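Local structure of membrane-bound protease PH1510 (Pyrococcus horikoshii, 6M4B) at residues I119-P122 / P123-N127. The protein is the protease domain of a membrane-bound, homodimeric serine peptidase that cleaves substrates such as casein and a stomatin homolog, preferentially near hydrophobic or aromatic residues. The protein carries 1 engineered substitution. Sequence-based numbering, arbitrary orientation.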
loop_
_atom_site.group_PDB
_atom_site.type_symbol
_atom_site.label_atom_id
_atom_site.label_comp_id
_atom_site.label_asym_id
_atom_site.label_seq_id
_atom_site.Cartn_x
_atom_site.Cartn_y
_atom_site.Cartn_z
ATOM N N ILE A 119 23.271 2.031 -12.910
ATOM C CA ILE A 119 23.293 2.276 -11.485
ATOM C C ILE A 119 22.172 1.414 -10.794
ATOM O O ILE A 119 20.973 1.723 -10.897
ATOM C CB ILE A 119 23.091 3.797 -11.173
ATOM C CG1 ILE A 119 24.162 4.690 -11.855
ATOM C CG2 ILE A 119 23.083 4.056 -9.650
ATOM C CD1 ILE A 119 23.932 6.186 -11.679
ATOM N N GLU A 120 22.562 0.391 -10.064
ATOM C CA GLU A 120 21.604 -0.374 -9.234
ATOM C C GLU A 120 21.139 0.447 -8.028
ATOM O O GLU A 120 21.907 1.165 -7.436
ATOM C CB GLU A 120 22.193 -1.714 -8.775
ATOM C CG GLU A 120 22.505 -2.561 -10.004
ATOM C CD GLU A 120 22.714 -4.017 -9.695
ATOM O OE1 GLU A 120 21.684 -4.704 -9.578
ATOM O OE2 GLU A 120 23.880 -4.483 -9.588
ATOM N N ALA A 121 19.860 0.366 -7.705
ATOM C CA ALA A 121 19.365 0.823 -6.415
ATOM C C ALA A 121 20.182 0.215 -5.250
ATOM O O ALA A 121 20.592 -0.961 -5.287
ATOM C CB ALA A 121 17.891 0.466 -6.259
ATOM N N PRO A 122 20.434 1.022 -4.214
ATOM C CA PRO A 122 21.098 0.435 -3.035
ATOM C C PRO A 122 20.234 -0.714 -2.415
ATOM O O PRO A 122 19.005 -0.724 -2.599
ATOM C CB PRO A 122 21.207 1.610 -2.052
ATOM C CG PRO A 122 20.438 2.784 -2.634
ATOM C CD PRO A 122 19.984 2.424 -4.028
ATOM N N PRO A 123 20.868 -1.660 -1.708
ATOM C CA PRO A 123 20.226 -2.881 -1.189
ATOM C C PRO A 123 18.990 -2.642 -0.351
ATOM O O PRO A 123 18.048 -3.415 -0.451
ATOM C CB PRO A 123 21.310 -3.551 -0.325
ATOM C CG PRO A 123 22.608 -2.852 -0.633
ATOM C CD PRO A 123 22.326 -1.618 -1.444
ATOM N N LYS A 124 18.971 -1.587 0.454
ATOM C CA LYS A 124 17.806 -1.350 1.294
ATOM C C LYS A 124 16.572 -0.962 0.495
ATOM O O LYS A 124 15.468 -1.397 0.788
ATOM C CB LYS A 124 18.075 -0.274 2.343
ATOM C CG LYS A 124 18.839 -0.884 3.506
ATOM C CD LYS A 124 19.061 -0.098 4.783
ATOM C CE LYS A 124 18.113 1.037 4.967
ATOM N NZ LYS A 124 18.415 1.695 6.239
ATOM N N ILE A 125 16.772 -0.077 -0.463
ATOM C CA ILE A 125 15.699 0.303 -1.351
ATOM C C ILE A 125 15.224 -0.931 -2.152
ATOM O O ILE A 125 14.050 -1.113 -2.339
ATOM C CB ILE A 125 16.102 1.509 -2.241
ATOM C CG1 ILE A 125 16.162 2.747 -1.378
ATOM C CG2 ILE A 125 15.095 1.749 -3.358
ATOM C CD1 ILE A 125 14.796 3.235 -0.888
ATOM N N THR A 126 16.144 -1.789 -2.538
ATOM C CA THR A 126 15.816 -2.965 -3.284
ATOM C C THR A 126 14.939 -3.843 -2.394
ATOM O O THR A 126 13.930 -4.352 -2.847
ATOM C CB THR A 126 17.071 -3.701 -3.784
ATOM O OG1 THR A 126 17.823 -2.829 -4.628
ATOM C CG2 THR A 126 16.721 -5.001 -4.556
ATOM N N ASN A 127 15.342 -4.030 -1.151
ATOM C CA ASN A 127 14.593 -4.895 -0.246
ATOM C C ASN A 127 13.215 -4.346 0.033
ATOM O O ASN A 127 12.305 -5.107 0.234
ATOM C CB ASN A 127 15.321 -5.179 1.061
ATOM C CG ASN A 127 16.547 -6.077 0.872
ATOM O OD1 ASN A 127 16.638 -6.887 -0.038
ATOM N ND2 ASN A 127 17.517 -5.887 1.736
#
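The carbonyl of the Pro122-Pro123 peptide is met in its plane by the backbone N-H of Thr126 and from one face by that residue's hydroxyl. Thr126 N approaches Pro122 O at 3.1 Å, with a fairly straight N-H...O angle of 154°. The hydroxyl OG1 of the same threonine donates to Pro122 O at 3.2 Å from well above the plane; Ile125 CB lies beyond Pro122 O, 3.7 Å away and tilted to the other side of the plane from the hydroxyl. The hydroxyl gets there because Thr126 OG1 is anti to its own carbonyl carbon (chi1 -60°), folding back beside the backbone N toward the start of the helix. Thus two donors of one residue grip the N-cap carbonyl of Pro122, which starts the helix's i to i+4 bonding. Pro123, in the first turn, has no N-H to offer, and the trans Pro122-Pro123 link brings its CD to 3.5 Å from Pro122 CB. Ala121 CB touches Thr126 OG1 at 3.7 Å and lies 4.2 Å from Ile125 CG2. A valine in place of Thr126 would probably cost Pro122 O its second donor within this turn, leaving the backbone N-H to hold it and the strand-to-helix turn less firmly fixed. Lys124, the proton donor/acceptor of the active site, sends its chain away from this turn to a cation-pi contact with Tyr195 of the second subunit, while Ile125 packs on Pro190 of that subunit. The turn leads from strand 118-120, paired antiparallel with strand 109-112, into helix 123-139, and Ala121 and Thr126 both rest against Pro108 of the substrate-binding segment.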